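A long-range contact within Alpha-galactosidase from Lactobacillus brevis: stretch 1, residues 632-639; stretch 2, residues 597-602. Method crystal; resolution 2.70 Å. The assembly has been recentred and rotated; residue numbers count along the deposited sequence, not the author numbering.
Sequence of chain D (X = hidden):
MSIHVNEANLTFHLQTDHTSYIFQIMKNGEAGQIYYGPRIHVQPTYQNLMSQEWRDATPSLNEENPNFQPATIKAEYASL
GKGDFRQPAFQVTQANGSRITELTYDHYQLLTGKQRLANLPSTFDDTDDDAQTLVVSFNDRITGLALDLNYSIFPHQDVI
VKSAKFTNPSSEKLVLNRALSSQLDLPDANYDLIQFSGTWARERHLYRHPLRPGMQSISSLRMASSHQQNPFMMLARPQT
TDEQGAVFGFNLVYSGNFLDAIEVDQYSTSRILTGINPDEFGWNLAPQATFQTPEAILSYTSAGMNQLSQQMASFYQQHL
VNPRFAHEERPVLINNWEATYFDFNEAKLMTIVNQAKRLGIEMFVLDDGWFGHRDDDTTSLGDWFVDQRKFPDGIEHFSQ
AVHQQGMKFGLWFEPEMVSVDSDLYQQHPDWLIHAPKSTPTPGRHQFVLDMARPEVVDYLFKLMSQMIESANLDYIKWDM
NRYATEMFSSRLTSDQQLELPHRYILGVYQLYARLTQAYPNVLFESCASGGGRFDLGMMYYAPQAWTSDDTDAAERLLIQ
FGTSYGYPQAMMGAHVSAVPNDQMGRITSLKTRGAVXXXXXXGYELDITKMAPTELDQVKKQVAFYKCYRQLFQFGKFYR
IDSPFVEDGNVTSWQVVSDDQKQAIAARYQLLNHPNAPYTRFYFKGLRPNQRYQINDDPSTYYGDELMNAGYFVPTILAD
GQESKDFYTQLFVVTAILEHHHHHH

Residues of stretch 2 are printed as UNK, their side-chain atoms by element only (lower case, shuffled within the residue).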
ATOM      1  N   LEU D 632     -30.468   5.858 -25.576  1.00 35.38           N
ATOM      2  CA  LEU D 632     -29.922   5.248 -24.373  1.00 32.48           C
ATOM      3  C   LEU D 632     -28.382   5.298 -24.380  1.00 30.96           C
ATOM      4  O   LEU D 632     -27.749   5.754 -23.426  1.00 28.03           O
ATOM      5  CB  LEU D 632     -30.421   3.808 -24.296  1.00 29.79           C
ATOM      6  CG  LEU D 632     -30.108   3.001 -23.040  1.00 33.04           C
ATOM      7  CD1 LEU D 632     -30.459   3.792 -21.789  1.00 31.78           C
ATOM      8  CD2 LEU D 632     -30.829   1.656 -23.054  1.00 34.56           C
ATOM      9  N   PHE D 633     -27.799   4.840 -25.485  1.00 31.02           N
ATOM     10  CA  PHE D 633     -26.354   4.745 -25.638  1.00 28.96           C
ATOM     11  C   PHE D 633     -25.668   6.111 -25.601  1.00 31.84           C
ATOM     12  O   PHE D 633     -24.708   6.336 -24.868  1.00 31.17           O
ATOM     13  CB  PHE D 633     -26.029   4.050 -26.952  1.00 30.14           C
ATOM     14  CG  PHE D 633     -25.990   2.545 -26.866  1.00 29.94           C
ATOM     15  CD1 PHE D 633     -25.224   1.912 -25.915  1.00 28.51           C
ATOM     16  CD2 PHE D 633     -26.689   1.772 -27.769  1.00 30.12           C
ATOM     17  CE1 PHE D 633     -25.173   0.546 -25.847  1.00 27.63           C
ATOM     18  CE2 PHE D 633     -26.642   0.403 -27.705  1.00 30.58           C
ATOM     19  CZ  PHE D 633     -25.885  -0.209 -26.744  1.00 31.21           C
ATOM     20  N   GLN D 634     -26.179   7.040 -26.390  1.00 34.19           N
ATOM     21  CA  GLN D 634     -25.598   8.366 -26.450  1.00 31.51           C
ATOM     22  C   GLN D 634     -25.901   9.273 -25.250  1.00 30.77           C
ATOM     23  O   GLN D 634     -25.014   9.988 -24.812  1.00 32.83           O
ATOM     24  CB  GLN D 634     -25.988   9.045 -27.762  1.00 32.11           C
ATOM     25  CG  GLN D 634     -25.458   8.329 -28.993  1.00 31.32           C
ATOM     26  CD  GLN D 634     -25.878   9.041 -30.254  1.00 36.67           C
ATOM     27  OE1 GLN D 634     -26.692   9.964 -30.196  1.00 38.62           O
ATOM     28  NE2 GLN D 634     -25.324   8.641 -31.396  1.00 35.50           N
ATOM     29  N   PHE D 635     -27.121   9.260 -24.711  1.00 29.87           N
ATOM     30  CA  PHE D 635     -27.484  10.257 -23.682  1.00 30.05           C
ATOM     31  C   PHE D 635     -27.888   9.703 -22.317  1.00 31.58           C
ATOM     32  O   PHE D 635     -28.055  10.469 -21.357  1.00 30.70           O
ATOM     33  CB  PHE D 635     -28.570  11.219 -24.182  1.00 28.30           C
ATOM     34  CG  PHE D 635     -28.252  11.854 -25.493  1.00 32.18           C
ATOM     35  CD1 PHE D 635     -27.241  12.804 -25.589  1.00 32.54           C
ATOM     36  CD2 PHE D 635     -28.957  11.503 -26.637  1.00 33.03           C
ATOM     37  CE1 PHE D 635     -26.942  13.400 -26.788  1.00 35.43           C
ATOM     38  CE2 PHE D 635     -28.662  12.094 -27.855  1.00 36.68           C
ATOM     39  CZ  PHE D 635     -27.652  13.049 -27.935  1.00 36.57           C
ATOM     40  N   GLY D 636     -28.047   8.384 -22.231  1.00 30.85           N
ATOM     41  CA  GLY D 636     -28.368   7.741 -20.971  1.00 29.13           C
ATOM     42  C   GLY D 636     -27.353   8.009 -19.883  1.00 29.50           C
ATOM     43  O   GLY D 636     -26.185   8.261 -20.153  1.00 32.17           O
ATOM     44  N   LYS D 637     -27.805   7.962 -18.639  1.00 31.00           N
ATOM     45  CA  LYS D 637     -26.936   8.226 -17.503  1.00 29.10           C
ATOM     46  C   LYS D 637     -25.876   7.123 -17.413  1.00 31.79           C
ATOM     47  O   LYS D 637     -26.187   5.929 -17.520  1.00 33.41           O
ATOM     48  CB  LYS D 637     -27.761   8.333 -16.212  1.00 26.95           C
ATOM     49  CG  LYS D 637     -26.952   8.768 -15.003  1.00 31.48           C
ATOM     50  CD  LYS D 637     -27.798   8.887 -13.746  1.00 32.53           C
ATOM     51  CE  LYS D 637     -28.678  10.130 -13.800  1.00 32.28           C
ATOM     52  NZ  LYS D 637     -29.162  10.480 -12.429  1.00 28.87           N
ATOM     53  N   PHE D 638     -24.624   7.526 -17.218  1.00 30.07           N
ATOM     54  CA  PHE D 638     -23.499   6.611 -17.359  1.00 28.31           C
ATOM     55  C   PHE D 638     -22.908   6.206 -16.017  1.00 29.70           C
ATOM     56  O   PHE D 638     -22.455   7.040 -15.232  1.00 28.89           O
ATOM     57  CB  PHE D 638     -22.420   7.254 -18.241  1.00 28.98           C
ATOM     58  CG  PHE D 638     -21.306   6.323 -18.659  1.00 28.81           C
ATOM     59  CD1 PHE D 638     -20.127   6.253 -17.929  1.00 27.59           C
ATOM     60  CD2 PHE D 638     -21.408   5.572 -19.818  1.00 28.27           C
ATOM     61  CE1 PHE D 638     -19.081   5.413 -18.333  1.00 29.65           C
ATOM     62  CE2 PHE D 638     -20.366   4.730 -20.219  1.00 30.45           C
ATOM     63  CZ  PHE D 638     -19.203   4.653 -19.476  1.00 28.12           C
ATOM     64  N   TYR D 639     -22.905   4.904 -15.770  1.00 31.66           N
ATOM     65  CA  TYR D 639     -22.262   4.333 -14.596  1.00 29.40           C
ATOM     66  C   TYR D 639     -21.051   3.494 -14.994  1.00 29.85           C
ATOM     67  O   TYR D 639     -21.168   2.591 -15.819  1.00 30.11           O
ATOM     68  CB  TYR D 639     -23.248   3.420 -13.881  1.00 28.14           C
ATOM     69  CG  TYR D 639     -24.397   4.129 -13.218  1.00 30.42           C
ATOM     70  CD1 TYR D 639     -24.337   4.502 -11.875  1.00 31.97           C
ATOM     71  CD2 TYR D 639     -25.543   4.405 -13.917  1.00 28.23           C
ATOM     72  CE1 TYR D 639     -25.397   5.124 -11.271  1.00 30.95           C
ATOM     73  CE2 TYR D 639     -26.593   5.028 -13.327  1.00 30.28           C
ATOM     74  CZ  TYR D 639     -26.530   5.391 -12.011  1.00 32.07           C
ATOM     75  OH  TYR D 639     -27.619   6.033 -11.449  1.00 34.78           O
ATOM     76  N   UNK D 597     -17.763   0.421 -29.098  1.00 30.98           N
ATOM     77  CA  UNK D 597     -18.100   1.650 -29.818  1.00 31.19           C
ATOM     78  C   UNK D 597     -19.547   2.122 -29.624  1.00 31.99           C
ATOM     79  O   UNK D 597     -19.856   3.289 -29.865  1.00 32.13           O
ATOM     80  c   UNK D 597     -17.752   1.537 -31.310  1.00 28.92           C
ATOM     81  N   UNK D 598     -20.436   1.237 -29.189  1.00 30.11           N
ATOM     82  CA  UNK D 598     -21.800   1.676 -28.909  1.00 30.21           C
ATOM     83  C   UNK D 598     -21.816   2.741 -27.824  1.00 33.79           C
ATOM     84  O   UNK D 598     -22.668   3.617 -27.843  1.00 36.55           O
ATOM     85  c   UNK D 598     -23.097  -1.851 -29.040  1.00 31.06           C
ATOM     86  c   UNK D 598     -23.007  -1.273 -31.714  1.00 32.01           C
ATOM     87  c   UNK D 598     -22.700   0.538 -28.448  1.00 29.28           C
ATOM     88  c   UNK D 598     -22.877  -0.546 -29.453  1.00 31.54           C
ATOM     89  c   UNK D 598     -23.273  -2.856 -29.953  1.00 30.39           C
ATOM     90  c   UNK D 598     -23.227  -2.573 -31.287  1.00 33.44           C
ATOM     91  c   UNK D 598     -22.840  -0.271 -30.802  1.00 30.63           C
ATOM     92  N   UNK D 599     -20.895   2.670 -26.868  1.00 33.35           N
ATOM     93  CA  UNK D 599     -20.935   3.598 -25.738  1.00 31.81           C
ATOM     94  C   UNK D 599     -20.268   4.939 -26.064  1.00 33.52           C
ATOM     95  O   UNK D 599     -19.324   5.400 -25.409  1.00 36.09           O
ATOM     96  c   UNK D 599     -21.246   1.792 -24.008  1.00 30.91           C
ATOM     97  c   UNK D 599     -20.395   2.933 -24.474  1.00 31.66           C
ATOM     98  c   UNK D 599     -21.944  -0.503 -24.211  1.00 30.87           C
ATOM     99  c   UNK D 599     -22.949   0.924 -22.547  1.00 28.05           C
ATOM    100  c   UNK D 599     -22.845  -0.318 -23.162  1.00 31.80           C
ATOM    101  c   UNK D 599     -21.162   0.551 -24.628  1.00 30.61           C
ATOM    102  c   UNK D 599     -22.164   1.966 -22.975  1.00 29.19           C
ATOM    103  N   UNK D 600     -20.808   5.556 -27.103  1.00 32.27           N
ATOM    104  CA  UNK D 600     -20.332   6.818 -27.600  1.00 33.18           C
ATOM    105  C   UNK D 600     -21.099   7.042 -28.878  1.00 34.45           C
ATOM    106  O   UNK D 600     -22.246   6.619 -29.020  1.00 33.62           O
ATOM    107  N   UNK D 601     -20.446   7.685 -29.828  1.00 36.27           N
ATOM    108  CA  UNK D 601     -21.068   7.986 -31.103  1.00 37.93           C
ATOM    109  C   UNK D 601     -20.507   7.065 -32.185  1.00 36.79           C
ATOM    110  O   UNK D 601     -19.440   7.323 -32.759  1.00 36.19           O
ATOM    111  c   UNK D 601     -21.397  10.365 -30.289  1.00 39.47           C
ATOM    112  c   UNK D 601     -20.887   9.475 -31.423  1.00 37.00           C
ATOM    113  o   UNK D 601     -22.398   9.980 -29.647  1.00 37.11           O
ATOM    114  o   UNK D 601     -20.791  11.428 -30.014  1.00 42.22           O
ATOM    115  N   UNK D 602     -21.260   5.996 -32.442  1.00 34.83           N
ATOM    116  CA  UNK D 602     -20.855   4.899 -33.322  1.00 35.64           C
ATOM    117  C   UNK D 602     -20.565   5.358 -34.743  1.00 35.39           C
ATOM    118  O   UNK D 602     -21.235   6.240 -35.275  1.00 37.29           O
ATOM    119  c   UNK D 602     -21.920   3.783 -33.329  1.00 34.97           C
ATOM    120  c   UNK D 602     -20.374   1.850 -33.611  1.00 31.11           C
ATOM    121  c   UNK D 602     -22.781   1.582 -34.231  1.00 33.42           C
ATOM    122  c   UNK D 602     -21.597   2.544 -34.164  1.00 35.09           C
TER

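Position 597 has one side-chain atom, a carbon, with no ring and no branch. Its CB is 9.2 Å from Phe633 CD1, the nearest atom of stretch 1, and makes no contact there. A lone CB identifies Ala597.

Position 598 carries seven carbons: one CB and a closed ring of six. No heteroatom is present. The CA-to-CB bond points toward stretch 1, but the end of the side chain leads away. CB sits over one face of the Phe633 ring, 3.7 Å from its centroid and 15° off the normal, a CH-pi contact. The backbone O of position 598 lies 3.5 Å from Phe633 CB. A six-carbon ring on one carbon, without a hydroxyl, is phenylalanine: Phe598. Its ring and that of Phe633 form an oblique pair, with centroids 5.3 Å apart and planes at 39°.

Position 599 again has one carbon followed by a ring of six, and no oxygen. Its ring offers a face to the edge of Phe633, with centroids 5.1 Å apart and planes at 82°. The same ring also reaches Phe638. This is Phe599. Its CZ is 3.7 Å from Phe633 CE1, and its CD2 is 4.3 Å from Phe638 CE2.

Position 600 has no side-chain atoms. Its backbone O lies 3.6 Å from Gln634 CG. The absence of CB makes it Gly600. Its N donates a weak backbone hydrogen bond to Phe598 O, at 2.8 Å, within a local turn.

Position 601 has two carbons, the second carrying two oxygens. The end of this side chain comes nearer to stretch 1 than its sideways CB direction suggests, and meets Gln634. A carboxylate one carbon beyond CB is aspartate: Asp601. Its OD1 is 3.5 Å from Gln634 CG, a packing contact with an aliphatic carbon.

Position 602 has four carbons, forked at the second. Its CB stays 6.2 Å from Gln634 NE2, its nearest side-chain approach, too far for a contact. The fork one carbon beyond CB gives Leu602.

The contact is built around Phe633, near the end of a helix. One face of its ring takes Phe598 CB, while its edge meets the face of Phe599. Phe638, on the strand that follows, extends the aromatic packing at Phe599. Gln634 packs its CG against Gly600 and Asp601; its amide atoms are hydrogen-bonded elsewhere in the structure. No hydrogen bond crosses between the stretches. Packing joins them, burying 337 Å² in total across a sequence separation of at least 33 residues.

Stretch 2 597-602: AFFGDL
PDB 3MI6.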